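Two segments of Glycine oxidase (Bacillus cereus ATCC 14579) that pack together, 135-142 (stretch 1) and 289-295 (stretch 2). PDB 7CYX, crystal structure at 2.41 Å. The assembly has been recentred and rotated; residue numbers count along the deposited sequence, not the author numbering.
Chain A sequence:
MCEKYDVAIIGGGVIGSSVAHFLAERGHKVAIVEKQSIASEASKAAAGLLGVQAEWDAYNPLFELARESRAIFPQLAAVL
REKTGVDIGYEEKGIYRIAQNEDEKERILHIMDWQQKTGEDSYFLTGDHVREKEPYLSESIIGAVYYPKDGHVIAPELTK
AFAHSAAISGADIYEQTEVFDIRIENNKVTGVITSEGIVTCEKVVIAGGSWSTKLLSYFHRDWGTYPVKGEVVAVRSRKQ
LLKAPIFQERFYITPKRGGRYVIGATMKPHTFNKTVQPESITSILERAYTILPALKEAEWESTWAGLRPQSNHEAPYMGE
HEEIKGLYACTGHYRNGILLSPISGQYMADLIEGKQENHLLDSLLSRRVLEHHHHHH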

ATOM      1  N   PRO A 135      -0.893 -26.566   2.799  1.00 57.17           N
ATOM      2  CA  PRO A 135       0.035 -27.694   2.727  1.00 59.56           C
ATOM      3  C   PRO A 135       1.424 -27.468   3.343  1.00 60.12           C
ATOM      4  O   PRO A 135       2.099 -28.448   3.680  1.00 59.66           O
ATOM      5  N   TYR A 136       1.850 -26.214   3.524  1.00 58.40           N
ATOM      6  CA  TYR A 136       3.196 -26.003   4.092  1.00 56.02           C
ATOM      7  C   TYR A 136       3.169 -26.182   5.616  1.00 53.45           C
ATOM      8  O   TYR A 136       4.217 -26.142   6.263  1.00 57.70           O
ATOM      9  N   LEU A 137       1.988 -26.431   6.185  1.00 46.90           N
ATOM     10  CA  LEU A 137       1.882 -26.509   7.621  1.00 50.64           C
ATOM     11  C   LEU A 137       2.453 -27.850   8.087  1.00 52.41           C
ATOM     12  O   LEU A 137       2.380 -28.840   7.378  1.00 61.52           O
ATOM     13  N   SER A 138       3.082 -27.804   9.267  1.00 57.84           N
ATOM     14  CA  SER A 138       3.808 -28.902   9.912  1.00 55.25           C
ATOM     15  C   SER A 138       2.935 -30.151  10.020  1.00 55.01           C
ATOM     16  O   SER A 138       1.752 -30.046  10.297  1.00 47.99           O
ATOM     17  N   GLU A 139       3.574 -31.318   9.888  1.00 60.57           N
ATOM     18  CA  GLU A 139       2.964 -32.605  10.229  1.00 62.30           C
ATOM     19  C   GLU A 139       2.647 -32.671  11.733  1.00 61.89           C
ATOM     20  O   GLU A 139       1.856 -33.515  12.147  1.00 58.31           O
ATOM     21  N   SER A 140       3.225 -31.782  12.558  1.00 57.97           N
ATOM     22  CA  SER A 140       2.973 -31.828  14.019  1.00 51.91           C
ATOM     23  C   SER A 140       1.549 -31.375  14.376  1.00 50.03           C
ATOM     24  O   SER A 140       1.083 -31.646  15.476  1.00 52.34           O
ATOM     25  N   ILE A 141       0.875 -30.629  13.496  1.00 53.06           N
ATOM     26  CA  ILE A 141      -0.490 -30.127  13.812  1.00 55.93           C
ATOM     27  C   ILE A 141      -1.484 -31.307  13.789  1.00 55.72           C
ATOM     28  O   ILE A 141      -1.570 -32.007  12.780  1.00 51.70           O
ATOM     29  N   ILE A 142      -2.214 -31.528  14.896  1.00 53.86           N
ATOM     30  CA  ILE A 142      -3.135 -32.707  15.027  1.00 62.75           C
ATOM     31  C   ILE A 142      -4.596 -32.283  14.802  1.00 65.37           C
ATOM     32  O   ILE A 142      -5.421 -33.112  14.409  1.00 59.71           O
ATOM     33  N   TYR A 289       9.074 -22.354  13.277  1.00 46.63           N
ATOM     34  CA  TYR A 289       9.591 -23.460  12.511  1.00 45.68           C
ATOM     35  C   TYR A 289       8.755 -24.720  12.806  1.00 48.17           C
ATOM     36  O   TYR A 289       8.541 -25.519  11.907  1.00 56.28           O
ATOM     37  N   THR A 290       8.291 -24.887  14.049  1.00 46.55           N
ATOM     38  CA  THR A 290       7.502 -26.063  14.429  1.00 54.46           C
ATOM     39  C   THR A 290       6.100 -26.038  13.780  1.00 59.94           C
ATOM     40  O   THR A 290       5.455 -27.076  13.694  1.00 56.51           O
ATOM     41  N   ILE A 291       5.618 -24.849  13.383  1.00 60.01           N
ATOM     42  CA  ILE A 291       4.303 -24.662  12.762  1.00 55.48           C
ATOM     43  C   ILE A 291       4.442 -24.750  11.235  1.00 56.49           C
ATOM     44  O   ILE A 291       3.537 -25.265  10.551  1.00 58.49           O
ATOM     45  N   LEU A 292       5.551 -24.219  10.709  1.00 46.99           N
ATOM     46  CA  LEU A 292       5.681 -23.887   9.287  1.00 49.73           C
ATOM     47  C   LEU A 292       7.161 -23.909   8.924  1.00 49.58           C
ATOM     48  O   LEU A 292       7.792 -22.860   8.804  1.00 51.97           O
ATOM     49  N   PRO A 293       7.737 -25.113   8.735  1.00 52.98           N
ATOM     50  CA  PRO A 293       9.179 -25.282   8.557  1.00 51.10           C
ATOM     51  C   PRO A 293       9.790 -24.539   7.357  1.00 49.49           C
ATOM     52  O   PRO A 293      10.930 -24.086   7.429  1.00 53.13           O
ATOM     53  N   ALA A 294       9.047 -24.404   6.262  1.00 46.58           N
ATOM     54  CA  ALA A 294       9.595 -23.732   5.094  1.00 49.42           C
ATOM     55  C   ALA A 294      10.068 -22.305   5.429  1.00 50.26           C
ATOM     56  O   ALA A 294      10.751 -21.708   4.605  1.00 42.48           O
ATOM     57  N   LEU A 295       9.702 -21.752   6.600  1.00 46.84           N
ATOM     58  CA  LEU A 295      10.107 -20.388   6.949  1.00 50.70           C
ATOM     59  C   LEU A 295      11.626 -20.324   7.180  1.00 52.34           C
ATOM     60  O   LEU A 295      12.184 -19.238   7.245  1.00 52.95           O
TER

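A small, mixed contact joins a loop (135-142) to a helical and 3-10 stretch (289-295): one backbone hydrogen bond at the centre, apolar side chains around it, and two serine hydroxyls near T290 O beside it, burying 332 Å² in all. The anchor is S138 N, which donates to I291 O at 2.9 Å with a nearly straight N-H...O angle of 163°. The same carbonyl is crowded by L137, whose CA lies 3.6 Å from I291 O in a CA-H...O contact and whose CD2 comes within 3.2 Å of it. L137 (chi1 m, chi2 t) sets off sideways, but its end swings nearer, bringing CD2 to 3.5 Å from I291 CG2. I291 (m, p) has its CA-to-CB bond directed away, yet it still supplies this apolar partner through CG2. I141 (m, t) points toward the other stretch and places CD1 3.9 Å from I291 O. S138, in rotamer t, also points toward stretch 2, its CB 3.0 Å from T290 O. S138 OG accepts a hydrogen bond from S140 N (2.7 Å), bracing the type I turn from S138 to I141, in which the I141 N to S138 O bond is weak at 3.4 Å. S140 (p) turns its OG to 2.8 Å from S138 OG and 3.3 Å from T290 O, while S138 OG lies 3.1 Å from T290 O; S140 OG is also hydrogen-bonded elsewhere in the structure. At the other end, Y136 (chi1 m) has its CA-to-CB bond sideways: its CB meets L292 CD2 at 3.8 Å, and its CD1 approaches CB of A294, whose CA-to-CB bond points toward stretch 1, at 4.0 Å and obliquely to the ring. L292 starts sideways, with chi1 between wells at -149° and chi2 t, and its end reaches in. The P293 ring lies nearby, its CD 3.7 Å from Y136 O.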

ATOM      1  CB  PRO A 135       0.148 -27.982   1.219  1.00 57.56           C
ATOM      2  CG  PRO A 135      -0.205 -26.668   0.544  1.00 57.39           C
ATOM      3  CD  PRO A 135      -1.185 -25.984   1.476  1.00 60.18           C
ATOM      4  CB  TYR A 136       3.785 -24.664   3.658  1.00 51.10           C
ATOM      5  CG  TYR A 136       4.209 -24.607   2.209  1.00 51.57           C
ATOM      6  CD1 TYR A 136       5.477 -25.005   1.817  1.00 47.96           C
ATOM      7  CD2 TYR A 136       3.344 -24.136   1.235  1.00 47.77           C
ATOM      8  CE1 TYR A 136       5.881 -24.919   0.498  1.00 47.63           C
ATOM      9  CE2 TYR A 136       3.721 -24.073  -0.094  1.00 48.72           C
ATOM     10  CZ  TYR A 136       4.995 -24.471  -0.465  1.00 51.70           C
ATOM     11  OH  TYR A 136       5.378 -24.399  -1.778  1.00 55.33           O
ATOM     12  CB  LEU A 137       0.437 -26.291   8.074  1.00 48.69           C
ATOM     13  CG  LEU A 137       0.040 -24.830   8.272  1.00 51.17           C
ATOM     14  CD1 LEU A 137      -1.465 -24.660   8.448  1.00 50.22           C
ATOM     15  CD2 LEU A 137       0.763 -24.225   9.462  1.00 48.70           C
ATOM     16  CB  SER A 138       4.261 -28.473  11.287  1.00 58.88           C
ATOM     17  OG  SER A 138       4.685 -29.577  12.083  1.00 65.04           O
ATOM     18  CB  GLU A 139       3.863 -33.763   9.783  1.00 60.04           C
ATOM     19  CG  GLU A 139       3.928 -33.934   8.270  1.00 64.34           C
ATOM     20  CD  GLU A 139       2.680 -34.518   7.607  1.00 70.94           C
ATOM     21  OE1 GLU A 139       2.707 -34.723   6.380  1.00 69.50           O
ATOM     22  OE2 GLU A 139       1.681 -34.792   8.315  1.00 70.62           O
ATOM     23  CB  SER A 140       3.987 -31.022  14.784  1.00 52.44           C
ATOM     24  OG  SER A 140       3.713 -29.628  14.712  1.00 53.64           O
ATOM     25  CB  ILE A 141      -0.882 -29.014  12.823  1.00 52.47           C
ATOM     26  CG1 ILE A 141       0.022 -27.792  12.993  1.00 56.05           C
ATOM     27  CG2 ILE A 141      -2.353 -28.648  12.954  1.00 55.78           C
ATOM     28  CD1 ILE A 141       0.205 -27.006  11.730  1.00 51.19           C
ATOM     29  CB  ILE A 142      -2.975 -33.447  16.374  1.00 62.58           C
ATOM     30  CG1 ILE A 142      -3.374 -32.592  17.580  1.00 62.26           C
ATOM     31  CG2 ILE A 142      -1.570 -34.004  16.520  1.00 64.74           C
ATOM     32  CD1 ILE A 142      -3.456 -33.370  18.866  1.00 65.86           C
ATOM     33  CB  TYR A 289      11.082 -23.702  12.787  1.00 47.94           C
ATOM     34  CG  TYR A 289      12.061 -22.601  12.446  1.00 51.51           C
ATOM     35  CD1 TYR A 289      11.762 -21.595  11.537  1.00 51.33           C
ATOM     36  CD2 TYR A 289      13.339 -22.603  12.996  1.00 52.54           C
ATOM     37  CE1 TYR A 289      12.680 -20.607  11.215  1.00 50.68           C
ATOM     38  CE2 TYR A 289      14.274 -21.632  12.674  1.00 51.04           C
ATOM     39  CZ  TYR A 289      13.943 -20.618  11.786  1.00 55.38           C
ATOM     40  OH  TYR A 289      14.847 -19.638  11.463  1.00 48.11           O
ATOM     41  CB  THR A 290       7.314 -26.194  15.946  1.00 48.53           C
ATOM     42  OG1 THR A 290       6.341 -25.217  16.296  1.00 48.49           O
ATOM     43  CG2 THR A 290       8.566 -26.000  16.777  1.00 46.56           C
ATOM     44  CB  ILE A 291       3.666 -23.319  13.173  1.00 52.81           C
ATOM     45  CG1 ILE A 291       3.057 -23.356  14.574  1.00 59.65           C
ATOM     46  CG2 ILE A 291       2.619 -22.872  12.162  1.00 53.75           C
ATOM     47  CD1 ILE A 291       4.042 -23.416  15.699  1.00 62.06           C
ATOM     48  CB  LEU A 292       5.067 -22.504   9.027  1.00 49.15           C
ATOM     49  CG  LEU A 292       4.449 -22.283   7.654  1.00 51.04           C
ATOM     50  CD1 LEU A 292       4.097 -20.812   7.431  1.00 55.89           C
ATOM     51  CD2 LEU A 292       5.373 -22.770   6.567  1.00 60.80           C
ATOM     52  CB  PRO A 293       9.350 -26.791   8.344  1.00 51.65           C
ATOM     53  CG  PRO A 293       8.115 -27.411   8.958  1.00 60.64           C
ATOM     54  CD  PRO A 293       7.015 -26.395   8.743  1.00 58.90           C
ATOM     55  CB  ALA A 294       8.595 -23.698   3.971  1.00 49.40           C
ATOM     56  CB  LEU A 295       9.349 -19.894   8.181  1.00 47.61           C
ATOM     57  CG  LEU A 295       7.934 -19.375   7.932  1.00 51.55           C
ATOM     58  CD1 LEU A 295       7.188 -19.191   9.247  1.00 47.41           C
ATOM     59  CD2 LEU A 295       7.945 -18.067   7.144  1.00 50.33           C
TER